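Long-range contact in halotolerant alpha-type carbonic anhydrase (dCA II) (Dunaliella salina, PDB 1Y7W), which catalyses the reversible hydration of carbon dioxide to bicarbonate with a zinc ion, and probably keeps working at high salt: residues G100-F105 / P126-F131. Sequence-based numbering, arbitrary orientation.
With ZN (zinc ion), chain D.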
loop_
_atom_site.group_PDB
_atom_site.type_symbol
_atom_site.label_atom_id
_atom_site.label_comp_id
_atom_site.label_asym_id
_atom_site.label_seq_id
_atom_site.Cartn_x
_atom_site.Cartn_y
_atom_site.Cartn_z
ATOM N N GLY A 100 -0.140 -2.674 10.699
ATOM C CA GLY A 100 -0.144 -1.957 9.429
ATOM C C GLY A 100 0.547 -0.598 9.427
ATOM O O GLY A 100 0.937 -0.092 8.381
ATOM N N MET A 101 0.670 -0.014 10.601
ATOM C CA MET A 101 1.349 1.272 10.816
ATOM C C MET A 101 1.021 2.353 9.811
ATOM O O MET A 101 1.901 2.903 9.154
ATOM C CB MET A 101 2.863 1.042 10.883
ATOM C CG MET A 101 3.211 0.226 12.141
ATOM S SD MET A 101 4.975 0.255 12.598
ATOM C CE MET A 101 4.971 1.954 12.932
ATOM N N LYS A 102 -0.264 2.609 9.677
ATOM C CA LYS A 102 -0.750 3.595 8.727
ATOM C C LYS A 102 -0.153 4.969 8.996
ATOM O O LYS A 102 -0.122 5.397 10.152
ATOM C CB LYS A 102 -2.264 3.727 8.865
ATOM C CG LYS A 102 -2.826 4.634 7.767
ATOM C CD LYS A 102 -4.346 4.502 7.716
ATOM C CE LYS A 102 -5.028 5.251 8.888
ATOM N NZ LYS A 102 -6.569 5.342 8.698
ATOM N N VAL A 103 0.219 5.683 7.926
ATOM C CA VAL A 103 0.791 7.008 8.023
ATOM C C VAL A 103 -0.171 7.916 7.262
ATOM O O VAL A 103 -0.605 7.582 6.152
ATOM C CB VAL A 103 2.210 7.063 7.421
ATOM C CG1 VAL A 103 2.748 8.543 7.341
ATOM C CG2 VAL A 103 3.167 6.218 8.258
ATOM N N THR A 104 -0.579 9.003 7.922
ATOM C CA THR A 104 -1.474 9.997 7.326
ATOM C C THR A 104 -0.696 11.326 7.297
ATOM O O THR A 104 0.380 11.471 7.916
ATOM C CB THR A 104 -2.782 10.166 8.166
ATOM O OG1 THR A 104 -2.431 10.275 9.555
ATOM C CG2 THR A 104 -3.723 8.927 7.996
ATOM N N PHE A 105 -1.221 12.322 6.589
ATOM C CA PHE A 105 -0.483 13.560 6.448
ATOM C C PHE A 105 -1.417 14.593 5.806
ATOM O O PHE A 105 -2.537 14.278 5.455
ATOM C CB PHE A 105 0.748 13.291 5.539
ATOM C CG PHE A 105 0.468 12.311 4.387
ATOM C CD1 PHE A 105 -0.329 12.673 3.311
ATOM C CD2 PHE A 105 0.889 10.954 4.489
ATOM C CE1 PHE A 105 -0.733 11.678 2.327
ATOM C CE2 PHE A 105 0.509 9.984 3.553
ATOM C CZ PHE A 105 -0.307 10.349 2.463
ATOM N N PRO A 126 -2.670 11.551 -2.792
ATOM C CA PRO A 126 -2.216 10.548 -1.806
ATOM C C PRO A 126 -2.993 10.825 -0.513
ATOM O O PRO A 126 -3.039 11.995 -0.057
ATOM C CB PRO A 126 -0.733 10.865 -1.626
ATOM C CG PRO A 126 -0.338 11.451 -2.975
ATOM C CD PRO A 126 -1.546 12.338 -3.320
ATOM N N ILE A 127 -3.617 9.791 0.069
ATOM C CA ILE A 127 -4.384 10.018 1.290
ATOM C C ILE A 127 -3.791 9.303 2.531
ATOM O O ILE A 127 -4.103 9.655 3.667
ATOM C CB ILE A 127 -5.901 9.671 1.115
ATOM C CG1 ILE A 127 -6.055 8.283 0.500
ATOM C CG2 ILE A 127 -6.605 10.765 0.178
ATOM C CD1 ILE A 127 -7.469 7.699 0.641
ATOM N N GLN A 128 -2.976 8.284 2.315
ATOM C CA GLN A 128 -2.299 7.601 3.454
ATOM C C GLN A 128 -1.367 6.556 2.862
ATOM O O GLN A 128 -1.426 6.298 1.650
ATOM C CB GLN A 128 -3.327 6.879 4.326
ATOM C CG GLN A 128 -4.293 5.964 3.526
ATOM C CD GLN A 128 -4.099 4.498 3.833
ATOM O OE1 GLN A 128 -2.992 3.978 3.782
ATOM N NE2 GLN A 128 -5.180 3.824 4.137
ATOM N N PHE A 129 -0.469 6.008 3.675
ATOM C CA PHE A 129 0.258 4.842 3.181
ATOM C C PHE A 129 0.292 3.863 4.346
ATOM O O PHE A 129 0.124 4.257 5.521
ATOM C CB PHE A 129 1.645 5.143 2.566
ATOM C CG PHE A 129 2.694 5.669 3.521
ATOM C CD1 PHE A 129 3.360 4.827 4.397
ATOM C CD2 PHE A 129 3.128 6.992 3.424
ATOM C CE1 PHE A 129 4.461 5.275 5.163
ATOM C CE2 PHE A 129 4.221 7.446 4.175
ATOM C CZ PHE A 129 4.887 6.588 5.035
ATOM N N HIS A 130 0.443 2.569 4.069
ATOM C CA HIS A 130 0.439 1.610 5.200
ATOM C C HIS A 130 1.277 0.397 4.785
ATOM O O HIS A 130 1.746 0.318 3.634
ATOM C CB HIS A 130 -0.998 1.178 5.603
ATOM C CG HIS A 130 -1.764 0.537 4.480
ATOM N ND1 HIS A 130 -2.589 1.243 3.619
ATOM C CD2 HIS A 130 -1.762 -0.730 4.033
ATOM C CE1 HIS A 130 -3.055 0.427 2.680
ATOM N NE2 HIS A 130 -2.568 -0.777 2.907
ATOM N N PHE A 131 1.405 -0.554 5.686
ATOM C CA PHE A 131 2.280 -1.691 5.388
ATOM C C PHE A 131 1.627 -3.062 5.573
ATOM O O PHE A 131 0.715 -3.227 6.393
ATOM C CB PHE A 131 3.500 -1.685 6.333
ATOM C CG PHE A 131 4.389 -0.466 6.218
ATOM C CD1 PHE A 131 4.136 0.672 6.977
ATOM C CD2 PHE A 131 5.473 -0.471 5.338
ATOM C CE1 PHE A 131 4.954 1.783 6.845
ATOM C CE2 PHE A 131 6.307 0.625 5.187
ATOM C CZ PHE A 131 6.044 1.768 5.944
HETATM ZN ZN ZN D . -2.660 -2.402 1.757
HETATM O O HOH W 1 -3.485 11.548 5.022
HETATM O O HOH W 2 -4.475 -2.973 1.948
#
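Val-103 and Phe-129 form an antiparallel hydrogen-bonded pair: Val-103 N gives a nearly straight bond to Phe-129 O at 2.8 Å, and Phe-129 N returns one to Val-103 O. A third bond runs from Phe-131 N to a lone pair of Gly-100 O. Gly-100 has a positive phi (88°), where a side chain would collide with the previous peptide's oxygen, which suits a residue that has none. Phe-105 N donates to water 1 at 2.9 Å.

His-130 NE2 binds zinc at 2.0 Å, with His-132 and His-150 as the other protein ligands. On the far side of its ring, ND1 donates in the ring plane to a lone pair of Gln-128 OE1 (2.8 Å, 174°). Held at both nitrogens, the ring is restrained in rotation, consistent with a proton on ND1 that leaves NE2 for the metal. The aliphatic CG and CD of Lys-102 lie against the Gln-128 amide, the two chains crossing at about a right angle.

Packing lies around Val-103, whose branched CB sits over the centre of the Phe-129 ring in a CH-pi contact, 3.6 Å from the centroid. Val-103 CG1, anti to the backbone N (chi1 172°), lies by CE2, and CG2 by CE1. The Phe-105 ring is large enough to span to the backbone of 126-131: CZ is in van der Waals contact with Gln-128 N at 3.4 Å, while Pro-126 O meets the ring edge beside CE1.

Histidine ligands on neighbouring antiparallel strands, steadied by a second-shell glutamine, are characteristic of the zinc site of alpha-carbonic anhydrases.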